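Local coordinates for protein succinate dehydrogenase subunit A (Mycolicibacterium smegmatis, PDB 7D6V) that probably oxidises succinate to fumarate at a bound FAD and passes the electrons on toward quinone, as the flavoprotein subunit of a respiratory succinate dehydrogenase, at residues A[91-96]-A[432-437]; A[24-29]-A[439-444]; A[53-58]-A[68-73]. One frame throughout, in Å; residues are numbered along the deposited sequence.

Interaction 1: A[91-96]-A[432-437]; sequences AQEAPD and LLVFGR. With FAD (flavin-adenine dinucleotide), chain D.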
loop_
_atom_site.group_PDB
_atom_site.type_symbol
_atom_site.label_atom_id
_atom_site.label_comp_id
_atom_site.label_asym_id
_atom_site.label_seq_id
_atom_site.Cartn_x
_atom_site.Cartn_y
_atom_site.Cartn_z
ATOM N N ALA A 91 -2.727 -7.111 27.471
ATOM C CA ALA A 91 -3.738 -8.151 27.337
ATOM C C ALA A 91 -5.125 -7.620 27.662
ATOM O O ALA A 91 -6.090 -7.908 26.945
ATOM C CB ALA A 91 -3.396 -9.337 28.237
ATOM N N GLN A 92 -5.251 -6.837 28.730
ATOM C CA GLN A 92 -6.579 -6.396 29.133
ATOM C C GLN A 92 -7.019 -5.090 28.483
ATOM O O GLN A 92 -8.170 -4.690 28.670
ATOM C CB GLN A 92 -6.671 -6.272 30.657
ATOM C CG GLN A 92 -5.690 -5.330 31.295
ATOM C CD GLN A 92 -5.518 -5.604 32.773
ATOM O OE1 GLN A 92 -6.053 -6.577 33.298
ATOM N NE2 GLN A 92 -4.771 -4.744 33.454
ATOM N N GLU A 93 -6.159 -4.423 27.713
ATOM C CA GLU A 93 -6.560 -3.206 27.018
ATOM C C GLU A 93 -6.560 -3.335 25.501
ATOM O O GLU A 93 -6.923 -2.375 24.818
ATOM C CB GLU A 93 -5.659 -2.041 27.432
ATOM C CG GLU A 93 -5.743 -1.689 28.901
ATOM C CD GLU A 93 -4.915 -0.478 29.249
ATOM O OE1 GLU A 93 -4.205 0.029 28.358
ATOM O OE2 GLU A 93 -4.974 -0.029 30.411
ATOM N N ALA A 94 -6.166 -4.480 24.955
ATOM C CA ALA A 94 -6.078 -4.649 23.508
ATOM C C ALA A 94 -7.434 -4.627 22.800
ATOM O O ALA A 94 -7.548 -3.980 21.753
ATOM C CB ALA A 94 -5.335 -5.942 23.165
ATOM N N PRO A 95 -8.470 -5.322 23.292
ATOM C CA PRO A 95 -9.756 -5.289 22.571
ATOM C C PRO A 95 -10.358 -3.901 22.443
ATOM O O PRO A 95 -10.987 -3.603 21.420
ATOM C CB PRO A 95 -10.647 -6.213 23.409
ATOM C CG PRO A 95 -9.711 -7.099 24.111
ATOM C CD PRO A 95 -8.532 -6.255 24.432
ATOM N N ASP A 96 -10.185 -3.043 23.451
ATOM C CA ASP A 96 -10.748 -1.698 23.392
ATOM C C ASP A 96 -10.140 -0.888 22.255
ATOM O O ASP A 96 -10.853 -0.167 21.547
ATOM C CB ASP A 96 -10.531 -0.983 24.722
ATOM C CG ASP A 96 -11.460 -1.474 25.806
ATOM O OD1 ASP A 96 -12.624 -1.794 25.495
ATOM O OD2 ASP A 96 -11.023 -1.539 26.973
ATOM N N LEU A 432 1.233 -1.333 19.664
ATOM C CA LEU A 432 1.278 0.028 19.144
ATOM C C LEU A 432 0.125 0.859 19.686
ATOM O O LEU A 432 0.339 1.923 20.270
ATOM C CB LEU A 432 1.244 0.015 17.617
ATOM C CG LEU A 432 2.388 -0.696 16.900
ATOM C CD1 LEU A 432 2.375 -0.363 15.421
ATOM C CD2 LEU A 432 3.720 -0.352 17.539
ATOM N N LEU A 433 -1.102 0.358 19.554
ATOM C CA LEU A 433 -2.262 1.125 19.992
ATOM C C LEU A 433 -2.274 1.295 21.506
ATOM O O LEU A 433 -2.407 2.417 22.015
ATOM C CB LEU A 433 -3.543 0.444 19.519
ATOM C CG LEU A 433 -3.603 0.056 18.045
ATOM C CD1 LEU A 433 -4.777 -0.866 17.797
ATOM C CD2 LEU A 433 -3.697 1.292 17.177
ATOM N N VAL A 434 -2.103 0.191 22.241
ATOM C CA VAL A 434 -2.218 0.240 23.697
ATOM C C VAL A 434 -1.219 1.232 24.277
ATOM O O VAL A 434 -1.582 2.161 25.011
ATOM C CB VAL A 434 -2.027 -1.168 24.292
ATOM C CG1 VAL A 434 -1.940 -1.108 25.806
ATOM C CG2 VAL A 434 -3.155 -2.078 23.862
ATOM N N PHE A 435 0.046 1.097 23.902
ATOM C CA PHE A 435 1.064 1.898 24.549
ATOM C C PHE A 435 1.303 3.238 23.871
ATOM O O PHE A 435 1.843 4.134 24.517
ATOM C CB PHE A 435 2.354 1.091 24.668
ATOM C CG PHE A 435 2.229 -0.064 25.612
ATOM C CD1 PHE A 435 2.132 -1.361 25.141
ATOM C CD2 PHE A 435 2.141 0.154 26.974
ATOM C CE1 PHE A 435 1.991 -2.418 26.013
ATOM C CE2 PHE A 435 2.000 -0.899 27.850
ATOM C CZ PHE A 435 1.924 -2.185 27.369
ATOM N N GLY A 436 0.842 3.442 22.636
ATOM C CA GLY A 436 0.753 4.794 22.122
ATOM C C GLY A 436 -0.271 5.614 22.877
ATOM O O GLY A 436 -0.019 6.771 23.225
ATOM N N ARG A 437 -1.433 5.020 23.167
ATOM C CA ARG A 437 -2.403 5.717 24.002
ATOM C C ARG A 437 -1.841 5.984 25.393
ATOM O O ARG A 437 -1.990 7.092 25.930
ATOM C CB ARG A 437 -3.698 4.917 24.092
ATOM C CG ARG A 437 -4.780 5.630 24.863
ATOM C CD ARG A 437 -6.021 4.788 24.994
ATOM N NE ARG A 437 -6.845 5.234 26.108
ATOM C CZ ARG A 437 -6.627 4.904 27.375
ATOM N NH1 ARG A 437 -7.431 5.358 28.325
ATOM N NH2 ARG A 437 -5.607 4.123 27.695
HETATM P PA FAD D . 6.911 2.682 12.548
HETATM O O1A FAD D . 5.510 3.030 12.207
HETATM O O2A FAD D . 7.566 1.549 11.859
HETATM O O5B FAD D . 7.800 3.971 12.236
HETATM C C5B FAD D . 8.236 4.886 13.224
HETATM C C4B FAD D . 8.107 6.308 12.704
HETATM O O4B FAD D . 9.119 7.135 13.267
HETATM C C3B FAD D . 8.266 6.439 11.209
HETATM O O3B FAD D . 7.257 7.331 10.757
HETATM C C2B FAD D . 9.603 7.108 11.026
HETATM O O2B FAD D . 9.662 7.909 9.853
HETATM C C1B FAD D . 9.688 7.957 12.260
HETATM N N9A FAD D . 11.084 8.290 12.583
HETATM C C8A FAD D . 12.075 7.430 12.808
HETATM N N7A FAD D . 13.220 8.082 13.080
HETATM C C5A FAD D . 12.961 9.391 13.026
HETATM C C6A FAD D . 13.716 10.640 13.209
HETATM N N6A FAD D . 15.022 10.628 13.515
HETATM N N1A FAD D . 13.058 11.795 13.060
HETATM C C2A FAD D . 11.757 11.842 12.763
HETATM N N3A FAD D . 11.015 10.753 12.582
HETATM C C4A FAD D . 11.549 9.523 12.700
HETATM N N1 FAD D . 4.057 -7.076 13.473
HETATM C C2 FAD D . 2.933 -7.800 13.643
HETATM O O2 FAD D . 2.397 -7.803 14.755
HETATM N N3 FAD D . 2.369 -8.516 12.670
HETATM C C4 FAD D . 2.886 -8.570 11.450
HETATM O O4 FAD D . 2.344 -9.241 10.563
HETATM C C4X FAD D . 4.116 -7.813 11.169
HETATM N N5 FAD D . 4.690 -7.822 9.956
HETATM C C5X FAD D . 5.809 -7.116 9.734
HETATM C C6 FAD D . 6.386 -7.134 8.475
HETATM C C7 FAD D . 7.541 -6.414 8.236
HETATM C C7M FAD D . 8.177 -6.428 6.878
HETATM C C8 FAD D . 8.156 -5.626 9.323
HETATM C C8M FAD D . 9.409 -4.843 9.064
HETATM C C9 FAD D . 7.583 -5.600 10.580
HETATM C C9A FAD D . 6.432 -6.321 10.820
HETATM N N10 FAD D . 5.852 -6.299 12.090
HETATM C C10 FAD D . 4.684 -7.041 12.287
HETATM C "C1'" FAD D . 6.434 -5.515 13.173
HETATM C "C2'" FAD D . 5.615 -4.245 13.375
HETATM O "O2'" FAD D . 5.147 -3.757 12.120
HETATM C "C3'" FAD D . 6.424 -3.127 14.007
HETATM O "O3'" FAD D . 6.790 -3.520 15.322
HETATM C "C4'" FAD D . 5.601 -1.852 14.091
HETATM O "O4'" FAD D . 5.231 -1.434 12.785
HETATM C "C5'" FAD D . 6.357 -0.716 14.752
HETATM O "O5'" FAD D . 5.583 0.462 14.587
HETATM P P FAD D . 6.022 1.877 15.174
HETATM O O1P FAD D . 4.818 2.749 15.155
HETATM O O2P FAD D . 6.739 1.681 16.462
HETATM O O3P FAD D . 7.101 2.439 14.121
#
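Ala94 faces Val434, their CA atoms 6.2 Å apart, where helical segments 91-96 and 432-437 cross nearly at right angles, at 100°, with axes 9.0 Å apart. Val434 carries the contact with both methyl groups, each meeting a different residue. With CG1 anti to the backbone N (chi1 172°), that methyl meets the acid end of Glu93, 3.6 Å from OE1, while CG2 settles against the other helix's backbone, 3.9 Å from the CA of Ala94. Glu93 comes to this spot on an extended chain that lies aslant to the valine, so an apolar branch touches one oxygen of a carboxylate. The other oxygen, OE2, is held by a salt bridge to Arg438. Arg437 stands near too, but its NH2 is 4.4 Å from Glu93 OE1, too far for a salt bridge, and its influence is probably no more than a diffuse electrostatic one. Val434 CG1, the methyl that meets Glu93, also lies over the centre of the Phe435 ring, 4.0 Å above its plane. Leu432, by contrast, serves the cofactor: its CD1 lies 3.4 Å from O5' of FAD, with CD2 also near that oxygen. Helix 427-448 thus touches helix 84-102 while lining the ribityl-diphosphate stretch of the pocket, an arrangement consistent with the FAD-binding domain of the fumarate reductase and succinate dehydrogenase flavoproteins.

Interaction 2: A[24-29]-A[439-444]; sequences VIEARE and AGLGAA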
loop_
_atom_site.group_PDB
_atom_site.type_symbol
_atom_site.label_atom_id
_atom_site.label_comp_id
_atom_site.label_asym_id
_atom_site.label_seq_id
_atom_site.Cartn_x
_atom_site.Cartn_y
_atom_site.Cartn_z
ATOM N N VAL A 24 -0.617 10.748 19.336
ATOM C CA VAL A 24 -1.061 12.076 18.917
ATOM C C VAL A 24 -2.556 12.236 19.156
ATOM O O VAL A 24 -3.016 13.265 19.669
ATOM C CB VAL A 24 -0.698 12.322 17.444
ATOM C CG1 VAL A 24 -1.300 13.627 16.964
ATOM C CG2 VAL A 24 0.799 12.334 17.281
ATOM N N ILE A 25 -3.336 11.221 18.782
ATOM C CA ILE A 25 -4.781 11.280 18.986
ATOM C C ILE A 25 -5.104 11.418 20.468
ATOM O O ILE A 25 -5.934 12.244 20.867
ATOM C CB ILE A 25 -5.462 10.045 18.368
ATOM C CG1 ILE A 25 -5.270 10.039 16.854
ATOM C CG2 ILE A 25 -6.936 10.018 18.713
ATOM C CD1 ILE A 25 -5.564 8.717 16.207
ATOM N N GLU A 26 -4.433 10.630 21.311
ATOM C CA GLU A 26 -4.705 10.688 22.744
ATOM C C GLU A 26 -4.332 12.044 23.334
ATOM O O GLU A 26 -5.090 12.615 24.133
ATOM C CB GLU A 26 -3.954 9.566 23.459
ATOM C CG GLU A 26 -4.097 9.578 24.966
ATOM C CD GLU A 26 -5.471 9.148 25.433
ATOM O OE1 GLU A 26 -6.274 8.689 24.596
ATOM O OE2 GLU A 26 -5.747 9.269 26.643
ATOM N N ALA A 27 -3.170 12.578 22.950
ATOM C CA ALA A 27 -2.731 13.863 23.480
ATOM C C ALA A 27 -3.664 14.985 23.049
ATOM O O ALA A 27 -3.937 15.906 23.828
ATOM C CB ALA A 27 -1.299 14.151 23.036
ATOM N N ARG A 28 -4.158 14.936 21.809
ATOM C CA ARG A 28 -5.136 15.928 21.381
ATOM C C ARG A 28 -6.438 15.787 22.157
ATOM O O ARG A 28 -7.075 16.790 22.496
ATOM C CB ARG A 28 -5.397 15.812 19.881
ATOM C CG ARG A 28 -6.132 17.008 19.293
ATOM C CD ARG A 28 -7.614 16.724 19.154
ATOM N NE ARG A 28 -8.312 17.730 18.362
ATOM C CZ ARG A 28 -9.634 17.804 18.262
ATOM N NH1 ARG A 28 -10.396 16.937 18.913
ATOM N NH2 ARG A 28 -10.196 18.745 17.516
ATOM N N GLU A 29 -6.856 14.550 22.441
ATOM C CA GLU A 29 -8.082 14.353 23.209
ATOM C C GLU A 29 -7.956 14.952 24.603
ATOM O O GLU A 29 -8.902 15.565 25.110
ATOM C CB GLU A 29 -8.427 12.868 23.300
ATOM C CG GLU A 29 -8.791 12.220 21.975
ATOM C CD GLU A 29 -10.082 12.747 21.384
ATOM O OE1 GLU A 29 -10.989 13.121 22.158
ATOM O OE2 GLU A 29 -10.190 12.781 20.140
ATOM N N ALA A 439 1.285 6.351 26.228
ATOM C CA ALA A 439 2.333 7.362 26.132
ATOM C C ALA A 439 1.751 8.757 25.963
ATOM O O ALA A 439 2.220 9.710 26.596
ATOM C CB ALA A 439 3.271 7.033 24.972
ATOM N N GLY A 440 0.735 8.901 25.110
ATOM C CA GLY A 440 0.085 10.193 24.974
ATOM C C GLY A 440 -0.533 10.668 26.274
ATOM O O GLY A 440 -0.401 11.838 26.647
ATOM N N LEU A 441 -1.190 9.760 26.998
ATOM C CA LEU A 441 -1.818 10.149 28.255
ATOM C C LEU A 441 -0.771 10.508 29.306
ATOM O O LEU A 441 -0.964 11.446 30.088
ATOM C CB LEU A 441 -2.736 9.026 28.738
ATOM C CG LEU A 441 -3.655 9.242 29.943
ATOM C CD1 LEU A 441 -4.855 8.327 29.813
ATOM C CD2 LEU A 441 -2.947 8.989 31.262
ATOM N N GLY A 442 0.345 9.778 29.337
ATOM C CA GLY A 442 1.404 10.106 30.276
ATOM C C GLY A 442 2.048 11.444 29.979
ATOM O O GLY A 442 2.358 12.212 30.895
ATOM N N ALA A 443 2.251 11.747 28.696
ATOM C CA ALA A 443 2.761 13.059 28.318
ATOM C C ALA A 443 1.799 14.165 28.729
ATOM O O ALA A 443 2.224 15.212 29.234
ATOM C CB ALA A 443 3.024 13.106 26.815
ATOM N N ALA A 444 0.496 13.954 28.520
ATOM C CA ALA A 444 -0.483 14.960 28.922
ATOM C C ALA A 444 -0.470 15.178 30.431
ATOM O O ALA A 444 -0.524 16.322 30.903
ATOM C CB ALA A 444 -1.876 14.553 28.448
#
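Gly440 sits against Glu26 and Ala27, and here segments 24-29 and 439-444 come closest: the CA atoms of Ala27 and Gly440 are 4.9 Å apart, and the axes pass 7.7 Å from each other at a crossing angle of -37°. With no side chain on Gly440, its backbone itself is the packing surface. Glu26 lays its aliphatic part over the peptide link from Gly440 to Leu441, CG being 3.9 Å from Gly440 C, and Ala27 CB stands 4.4 Å from Gly440 O. Ala27 also reaches Val34 of the neighbouring strand, which ties this part to the core of the dinucleotide-binding fold. The solvent side belongs to the partly exposed Leu441, where side chains meet and the backbones no longer approach so closely. Leu441 runs alongside Glu26, both pointing the same way, and its CD1 lies 3.4 Å from Glu26 OE2. The glutamate turns there by a bend at chi2 (72°). No hydrogen bond joins the two segments; the carboxylate of Glu26 has arginines round it, OE2 making a long, weak ion pair with Arg30, and OE1 similar ones with Arg437 and Arg22. Such surroundings probably favour the charged form of Glu26, whose methylenes meanwhile do the apolar work.

Interaction 3: A[53-58]-A[68-73]; sequences GCAAAM and QVHFGD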
loop_
_atom_site.group_PDB
_atom_site.type_symbol
_atom_site.label_atom_id
_atom_site.label_comp_id
_atom_site.label_asym_id
_atom_site.label_seq_id
_atom_site.Cartn_x
_atom_site.Cartn_y
_atom_site.Cartn_z
ATOM N N GLY A 53 -2.137 -9.519 11.707
ATOM C CA GLY A 53 -3.320 -9.069 12.410
ATOM C C GLY A 53 -2.957 -8.501 13.763
ATOM O O GLY A 53 -1.786 -8.441 14.144
ATOM N N CYS A 54 -3.985 -8.067 14.484
ATOM C CA CYS A 54 -3.847 -7.557 15.842
ATOM C C CYS A 54 -4.356 -8.609 16.811
ATOM O O CYS A 54 -5.511 -9.033 16.717
ATOM C CB CYS A 54 -4.628 -6.258 16.032
ATOM S SG CYS A 54 -3.938 -4.831 15.222
ATOM N N ALA A 55 -3.511 -9.004 17.756
ATOM C CA ALA A 55 -3.916 -9.953 18.784
ATOM C C ALA A 55 -4.740 -9.212 19.829
ATOM O O ALA A 55 -4.224 -8.340 20.533
ATOM C CB ALA A 55 -2.694 -10.620 19.404
ATOM N N ALA A 56 -6.022 -9.550 19.927
ATOM C CA ALA A 56 -6.913 -8.923 20.891
ATOM C C ALA A 56 -7.970 -9.930 21.309
ATOM O O ALA A 56 -8.646 -10.510 20.457
ATOM C CB ALA A 56 -7.571 -7.669 20.306
ATOM N N ALA A 57 -8.118 -10.126 22.619
ATOM C CA ALA A 57 -9.063 -11.102 23.160
ATOM C C ALA A 57 -10.483 -10.536 23.100
ATOM O O ALA A 57 -11.139 -10.281 24.111
ATOM C CB ALA A 57 -8.675 -11.490 24.578
ATOM N N MET A 58 -10.957 -10.344 21.869
ATOM C CA MET A 58 -12.317 -9.876 21.638
ATOM C C MET A 58 -13.351 -10.986 21.761
ATOM O O MET A 58 -14.533 -10.687 21.955
ATOM C CB MET A 58 -12.416 -9.222 20.260
ATOM C CG MET A 58 -11.679 -7.900 20.161
ATOM S SD MET A 58 -11.910 -7.052 18.591
ATOM C CE MET A 58 -11.350 -8.302 17.446
ATOM N N GLN A 68 -6.596 -13.289 30.555
ATOM C CA GLN A 68 -5.677 -14.176 31.262
ATOM C C GLN A 68 -4.982 -15.135 30.302
ATOM O O GLN A 68 -3.774 -15.373 30.418
ATOM C CB GLN A 68 -6.433 -14.954 32.337
ATOM C CG GLN A 68 -6.825 -14.127 33.543
ATOM C CD GLN A 68 -8.243 -13.600 33.459
ATOM O OE1 GLN A 68 -8.819 -13.499 32.378
ATOM N NE2 GLN A 68 -8.813 -13.261 34.605
ATOM N N VAL A 69 -5.730 -15.697 29.351
ATOM C CA VAL A 69 -5.143 -16.615 28.379
ATOM C C VAL A 69 -4.135 -15.887 27.499
ATOM O O VAL A 69 -3.036 -16.392 27.241
ATOM C CB VAL A 69 -6.251 -17.283 27.544
ATOM C CG1 VAL A 69 -5.651 -18.199 26.497
ATOM C CG2 VAL A 69 -7.196 -18.051 28.444
ATOM N N HIS A 70 -4.493 -14.692 27.027
ATOM C CA HIS A 70 -3.576 -13.900 26.215
ATOM C C HIS A 70 -2.333 -13.514 27.008
ATOM O O HIS A 70 -1.218 -13.524 26.477
ATOM C CB HIS A 70 -4.299 -12.660 25.694
ATOM C CG HIS A 70 -3.569 -11.934 24.608
ATOM N ND1 HIS A 70 -4.123 -10.874 23.925
ATOM C CD2 HIS A 70 -2.336 -12.116 24.083
ATOM C CE1 HIS A 70 -3.261 -10.433 23.028
ATOM N NE2 HIS A 70 -2.168 -11.170 23.103
ATOM N N PHE A 71 -2.508 -13.168 28.285
ATOM C CA PHE A 71 -1.372 -12.830 29.135
ATOM C C PHE A 71 -0.432 -14.017 29.297
ATOM O O PHE A 71 0.791 -13.867 29.199
ATOM C CB PHE A 71 -1.879 -12.346 30.494
ATOM C CG PHE A 71 -0.808 -12.211 31.536
ATOM C CD1 PHE A 71 0.124 -11.192 31.464
ATOM C CD2 PHE A 71 -0.740 -13.098 32.593
ATOM C CE1 PHE A 71 1.101 -11.066 32.421
ATOM C CE2 PHE A 71 0.237 -12.975 33.551
ATOM C CZ PHE A 71 1.158 -11.955 33.465
ATOM N N GLY A 72 -0.985 -15.205 29.543
ATOM C CA GLY A 72 -0.148 -16.388 29.648
ATOM C C GLY A 72 0.562 -16.715 28.349
ATOM O O GLY A 72 1.725 -17.127 28.352
ATOM N N ASP A 73 -0.126 -16.533 27.221
ATOM C CA ASP A 73 0.499 -16.768 25.925
ATOM C C ASP A 73 1.657 -15.809 25.689
ATOM O O ASP A 73 2.710 -16.208 25.180
ATOM C CB ASP A 73 -0.537 -16.634 24.812
ATOM C CG ASP A 73 -1.503 -17.791 24.778
ATOM O OD1 ASP A 73 -1.327 -18.739 25.566
ATOM O OD2 ASP A 73 -2.441 -17.757 23.963
#
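His70 reaches Ala55 by an almost straight course: CG is anti to the backbone N (chi1 -167°), and chi2 of 173° turns ND1 away from CA, which carries the ring out from helix 67-76 toward the strand with CE1 foremost. That carbon then stands 3.4 Å from Ala55 O, the carbonyl oxygen lying at the edge of the imidazole, near its plane. On the same residue the methyl group fits against the end of the ring, with CB 3.7 Å from CE1 and 3.8 Å from NE2. Farther along the segment the approach widens. Ala57 N is 4.3 Å from His70 ND1 and meets the ring obliquely, without bonding to it. Ala57 is the centre of an inverse gamma turn, closed by a weak bond from Met58 N to Ala56 O, so the chain curls past the histidine instead of continuing as strand. Backbone bonds set the segment's place, Ala55 pairing with Gly426 and Ala56 with Arg128, and Ala55 O also has a weak hydrogen bond with Ser430 OG. The ring is placed by Asn427, at the start of helix 427-448, whose OD1 is hydrogen-bonded to NE2 and helps to fix the rotation of the imidazole, and by His90, whose ring meets it with planes about 75° apart. FAD is about 7 Å from the side chain of Ala55, so the contact belongs to the surroundings of the cofactor. Between the two segments the approach of CE1 to Ala55 O is at most a weak C-H contact; the imidazole's hydrogen bond to Asn427 lies outside them, and this buried histidine meets the strand chiefly by its shape.

Overall arrangement
All three contacts lie on the same side of the chain's centre; interaction 1 reaches FAD through Leu432, whereas Gly440 in interaction 2 is about 13 Å from it. Interactions 1 and 2 share helix 427-448 and touch where Arg437 O meets the side chain of Glu26, while interaction 3 touches interaction 1 through Ala55 to Met58 against Ala94 and Pro95. Interactions 2 and 3 are buried, interaction 1 only partly so. Their chemistry differs too: bare glycine backbone against the first Rossmann-type helix in 24-29/439-444, a valine methyl against a glutamate salt-bridged to Arg438 in 91-96/432-437, and an imidazole edge against a strand carbonyl in 53-58/68-73.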